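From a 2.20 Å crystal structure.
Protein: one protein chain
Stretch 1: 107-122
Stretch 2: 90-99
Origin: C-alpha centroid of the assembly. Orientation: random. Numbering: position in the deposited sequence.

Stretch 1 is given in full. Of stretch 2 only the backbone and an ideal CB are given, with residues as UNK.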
# COMPACT_ATOMS: atom_id res chain seq x y z
N ALA A 107 0.97 8.63 13.94
CA ALA A 107 2.07 8.87 12.94
C ALA A 107 1.56 9.21 11.54
O ALA A 107 2.06 10.14 10.95
CB ALA A 107 3.00 7.71 12.87
N LEU A 108 0.52 8.54 11.05
CA LEU A 108 -0.08 8.89 9.75
C LEU A 108 -0.69 10.27 9.73
O LEU A 108 -0.67 10.97 8.67
CB LEU A 108 -1.20 7.91 9.31
CG LEU A 108 -0.86 6.41 9.01
CD1 LEU A 108 -2.14 5.53 8.85
CD2 LEU A 108 0.04 6.22 7.80
N GLN A 109 -1.34 10.65 10.83
CA GLN A 109 -1.92 12.00 10.87
C GLN A 109 -0.82 13.07 10.74
O GLN A 109 -1.04 14.07 10.07
CB GLN A 109 -2.67 12.28 12.14
CG GLN A 109 -4.12 11.86 12.13
CD GLN A 109 -4.82 12.25 13.44
OE1 GLN A 109 -5.95 12.69 13.42
NE2 GLN A 109 -4.14 12.09 14.58
N ALA A 110 0.35 12.82 11.32
CA ALA A 110 1.44 13.79 11.21
C ALA A 110 1.99 13.76 9.76
O ALA A 110 2.01 14.78 9.04
CB ALA A 110 2.52 13.51 12.27
N ILE A 111 2.36 12.59 9.26
CA ILE A 111 2.97 12.53 7.97
C ILE A 111 2.07 13.00 6.86
O ILE A 111 2.55 13.55 5.87
CB ILE A 111 3.41 11.14 7.70
CG1 ILE A 111 4.57 10.84 8.66
CG2 ILE A 111 3.80 11.00 6.25
CD1 ILE A 111 5.14 9.49 8.57
N PHE A 112 0.77 12.75 6.98
CA PHE A 112 -0.16 13.04 5.93
C PHE A 112 -1.04 14.19 6.30
O PHE A 112 -2.12 14.35 5.79
CB PHE A 112 -0.99 11.80 5.53
CG PHE A 112 -0.18 10.69 4.90
CD1 PHE A 112 0.09 10.69 3.54
CD2 PHE A 112 0.30 9.66 5.66
CE1 PHE A 112 0.86 9.67 2.96
CE2 PHE A 112 1.05 8.67 5.11
CZ PHE A 112 1.34 8.67 3.75
N GLU A 113 -0.55 15.08 7.12
CA GLU A 113 -1.34 16.25 7.54
C GLU A 113 -1.81 16.99 6.29
O GLU A 113 -1.04 17.17 5.36
CB GLU A 113 -0.48 17.15 8.41
CG GLU A 113 -1.21 17.82 9.51
CD GLU A 113 -0.26 18.57 10.46
OE1 GLU A 113 -0.17 18.20 11.68
OE2 GLU A 113 0.40 19.53 9.96
N GLY A 114 -3.08 17.35 6.22
CA GLY A 114 -3.63 18.01 5.04
C GLY A 114 -4.33 17.12 4.04
O GLY A 114 -4.95 17.63 3.10
N TYR A 115 -4.20 15.80 4.20
CA TYR A 115 -4.94 14.83 3.40
C TYR A 115 -6.02 14.15 4.23
O TYR A 115 -6.02 14.23 5.41
CB TYR A 115 -3.97 13.77 2.84
CG TYR A 115 -2.83 14.37 2.10
CD1 TYR A 115 -2.96 14.69 0.78
CD2 TYR A 115 -1.63 14.70 2.76
CE1 TYR A 115 -1.92 15.29 0.09
CE2 TYR A 115 -0.60 15.33 2.07
CZ TYR A 115 -0.76 15.60 0.73
OH TYR A 115 0.23 16.19 -0.03
N THR A 116 -6.94 13.45 3.60
CA THR A 116 -8.02 12.80 4.30
C THR A 116 -7.57 11.35 4.47
O THR A 116 -7.30 10.66 3.47
CB THR A 116 -9.32 12.88 3.44
OG1 THR A 116 -9.64 14.26 3.20
CG2 THR A 116 -10.51 12.20 4.09
N LEU A 117 -7.42 10.90 5.71
CA LEU A 117 -7.19 9.50 6.05
C LEU A 117 -8.54 8.82 6.26
O LEU A 117 -9.41 9.30 7.00
CB LEU A 117 -6.32 9.38 7.31
CG LEU A 117 -4.87 9.89 7.16
CD1 LEU A 117 -4.14 9.88 8.51
CD2 LEU A 117 -4.13 9.07 6.20
N SER A 118 -8.72 7.69 5.61
CA SER A 118 -10.01 7.02 5.58
C SER A 118 -9.88 5.58 6.13
O SER A 118 -9.30 4.72 5.49
CB SER A 118 -10.51 6.98 4.14
OG SER A 118 -11.43 5.92 3.97
N PRO A 119 -10.38 5.33 7.33
CA PRO A 119 -10.21 3.99 7.87
C PRO A 119 -11.04 2.97 7.12
O PRO A 119 -12.19 3.23 6.79
CB PRO A 119 -10.68 4.14 9.30
CG PRO A 119 -11.59 5.31 9.26
CD PRO A 119 -10.96 6.24 8.30
N GLN A 120 -10.48 1.80 6.88
CA GLN A 120 -11.16 0.74 6.13
C GLN A 120 -11.38 -0.50 6.99
O GLN A 120 -10.53 -0.88 7.76
CB GLN A 120 -10.28 0.40 4.89
CG GLN A 120 -10.10 1.56 3.92
CD GLN A 120 -11.41 1.91 3.28
OE1 GLN A 120 -11.93 3.03 3.40
NE2 GLN A 120 -11.99 0.93 2.65
N THR A 121 -12.56 -1.12 6.87
CA THR A 121 -12.83 -2.40 7.52
C THR A 121 -12.71 -3.57 6.57
O THR A 121 -13.47 -3.66 5.62
CB THR A 121 -14.24 -2.44 8.06
OG1 THR A 121 -14.41 -1.31 8.93
CG2 THR A 121 -14.47 -3.71 8.84
N ASN A 122 -11.78 -4.48 6.85
CA ASN A 122 -11.61 -5.69 6.06
C ASN A 122 -11.49 -5.50 4.55
O ASN A 122 -11.96 -6.33 3.80
CB ASN A 122 -12.80 -6.60 6.34
CG ASN A 122 -12.80 -7.16 7.74
OD1 ASN A 122 -11.80 -7.11 8.47
ND2 ASN A 122 -13.94 -7.71 8.12
N UNK A 90 -1.26 14.34 -6.61
CA UNK A 90 -2.35 15.19 -6.19
C UNK A 90 -3.52 14.35 -5.59
O UNK A 90 -4.68 14.59 -5.90
CB UNK A 90 -2.83 16.02 -7.38
N UNK A 91 -3.22 13.37 -4.76
CA UNK A 91 -4.27 12.45 -4.30
C UNK A 91 -4.90 13.08 -3.06
O UNK A 91 -4.27 13.87 -2.41
CB UNK A 91 -3.72 11.06 -4.00
N UNK A 92 -6.15 12.76 -2.73
CA UNK A 92 -6.76 13.35 -1.56
C UNK A 92 -7.09 12.38 -0.39
O UNK A 92 -6.88 12.71 0.77
CB UNK A 92 -8.05 14.05 -2.01
N UNK A 93 -7.65 11.23 -0.70
CA UNK A 93 -8.13 10.33 0.27
C UNK A 93 -7.30 9.04 0.24
O UNK A 93 -7.31 8.23 -0.73
CB UNK A 93 -9.62 10.05 0.04
N UNK A 94 -6.59 8.85 1.35
CA UNK A 94 -5.71 7.71 1.58
C UNK A 94 -6.44 6.76 2.57
O UNK A 94 -6.81 7.13 3.68
CB UNK A 94 -4.35 8.16 2.12
N UNK A 95 -6.74 5.57 2.10
CA UNK A 95 -7.30 4.56 2.95
C UNK A 95 -6.23 3.90 3.79
O UNK A 95 -5.08 3.78 3.37
CB UNK A 95 -8.05 3.52 2.12
N UNK A 96 -6.59 3.46 4.98
CA UNK A 96 -5.65 2.60 5.78
C UNK A 96 -6.48 1.58 6.54
O UNK A 96 -7.65 1.77 6.72
CB UNK A 96 -4.80 3.43 6.75
N UNK A 97 -5.86 0.49 6.96
CA UNK A 97 -6.53 -0.56 7.68
C UNK A 97 -6.77 -0.21 9.16
O UNK A 97 -5.89 0.25 9.88
CB UNK A 97 -5.71 -1.85 7.57
N UNK A 98 -8.01 -0.38 9.58
CA UNK A 98 -8.44 0.10 10.88
C UNK A 98 -7.97 -0.76 12.04
O UNK A 98 -8.19 -0.42 13.17
CB UNK A 98 -9.97 0.19 10.91
N UNK A 99 -7.29 -1.84 11.72
CA UNK A 99 -6.63 -2.64 12.71
C UNK A 99 -5.22 -2.11 12.97
O UNK A 99 -4.54 -2.65 13.83
CB UNK A 99 -6.59 -4.10 12.27

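The strand 93-97 pairs in parallel with 116-120, and its backbone fixes the alternation of its side chains. Position 90 has positive phi (63°), its CB points away, and stretch 1 offers it nothing; glycine, asparagine or a polar residue would suit. It is Lys90, the first residue past a helix that closes in a Schellman motif.

At position 91 the CB points sideways with no atom of stretch 1 within 5.5 Å of it, so many residues would fit. Leu91 leads its side chain away, while Leu91 O lies 3.5 Å from Tyr115 CD1, at the ring edge.

The CB of position 92 points away, yet Thr116 OG1 lies 5.4 Å from it, within reach of a flexible acceptor such as glutamate or glutamine. Glu92 curls back with chi1 t and chi2 p, and Thr116 OG1 donates to Glu92 OE2 at 2.6 Å. The backbone ladder opens here, with Thr116 N bonded to Glu92 O at 2.9 Å.

Position 93 is paired with Thr116 and shares its face of the sheet with Thr116 and Ser118; a beta-branched or small polar residue would suit. Thr93 sets its CG2 4.0 Å from Thr116 CB, and its hydroxyl is bonded elsewhere in the structure.

Position 94 turns to the other face, where Leu117, Phe112 and Tyr115 offer an apolar pocket suited to isoleucine, leucine, valine or methionine. Ile94 extends its CD1 to 3.3 Å from Phe112 CD1. Its backbone bonds both ways: Ile94 N to Thr116 O at 2.9 Å, and Ser118 N to Ile94 O at 2.8 Å.

At position 95 an ideal CB would sit 3.4 Å from Gln120 CG, a tight fit that favours glycine. Gly95 leaves that space to Gln120, whose CG is 4.2 Å from Gly95 CA.

Position 96 faces Leu108, Leu117 and Pro119, a broad apolar surface for an aromatic or large aliphatic residue. Phe96, with chi1 p, lays one ring face against Pro119 CA, 3.9 Å from the ring centroid in a CH-pi contact; Leu108 CD1 lies 3.9 Å from Phe96 CG. Gln120 N bonds to Phe96 O at 2.8 Å.

Position 97 shares Gln120's face; Gln120 O lies 4.9 Å from the CB with space beyond, so many small or polar residues would suit. It is Asp97: the O of water 1 lies 2.5 Å from Asp97 OD1, to which it donates, and accepts from Asn122 N at 3.1 Å.

Position 98 points toward Gln120 O and Pro119, suiting a small or polar residue. It is Asn98, whose N bonds to Gln120 O at 3.1 Å. Position 99 meets open space; Gln99 fits without contact.

Stretch 2 90-99: KLETIGFDNQ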
# COMPACT_ATOMS: atom_id res chain seq x y z
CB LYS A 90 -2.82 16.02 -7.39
CG LYS A 90 -1.92 17.25 -7.73
CD LYS A 90 -1.78 17.45 -9.20
CE LYS A 90 -2.98 17.97 -10.01
NZ LYS A 90 -2.42 18.68 -11.30
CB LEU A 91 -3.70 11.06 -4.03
CG LEU A 91 -3.00 10.39 -5.22
CD1 LEU A 91 -2.59 8.96 -4.90
CD2 LEU A 91 -3.90 10.38 -6.45
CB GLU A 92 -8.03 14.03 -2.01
CG GLU A 92 -8.86 14.55 -0.86
CD GLU A 92 -8.04 15.40 0.10
OE1 GLU A 92 -7.08 16.06 -0.37
OE2 GLU A 92 -8.36 15.42 1.32
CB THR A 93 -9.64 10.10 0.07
OG1 THR A 93 -9.84 9.29 -1.08
CG2 THR A 93 -10.35 11.41 -0.18
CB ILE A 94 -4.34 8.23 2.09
CG1 ILE A 94 -3.81 9.30 1.13
CG2 ILE A 94 -3.31 7.12 2.20
CD1 ILE A 94 -2.50 9.98 1.64
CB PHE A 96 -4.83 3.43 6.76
CG PHE A 96 -5.68 4.11 7.84
CD1 PHE A 96 -5.83 3.52 9.05
CD2 PHE A 96 -6.32 5.35 7.59
CE1 PHE A 96 -6.65 4.09 10.04
CE2 PHE A 96 -7.12 5.92 8.52
CZ PHE A 96 -7.28 5.30 9.79
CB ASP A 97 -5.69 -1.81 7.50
CG ASP A 97 -6.18 -2.98 8.26
OD1 ASP A 97 -7.33 -3.07 8.77
OD2 ASP A 97 -5.29 -3.82 8.43
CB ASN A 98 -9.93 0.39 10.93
CG ASN A 98 -10.78 -0.84 10.93
OD1 ASN A 98 -10.27 -1.99 10.93
ND2 ASN A 98 -12.11 -0.64 11.01
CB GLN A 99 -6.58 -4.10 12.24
CG GLN A 99 -7.98 -4.71 12.06
CD GLN A 99 -8.84 -4.64 13.33
OE1 GLN A 99 -10.02 -4.27 13.27
NE2 GLN A 99 -8.25 -4.98 14.48
O HOH W 1 -9.79 -3.55 8.97
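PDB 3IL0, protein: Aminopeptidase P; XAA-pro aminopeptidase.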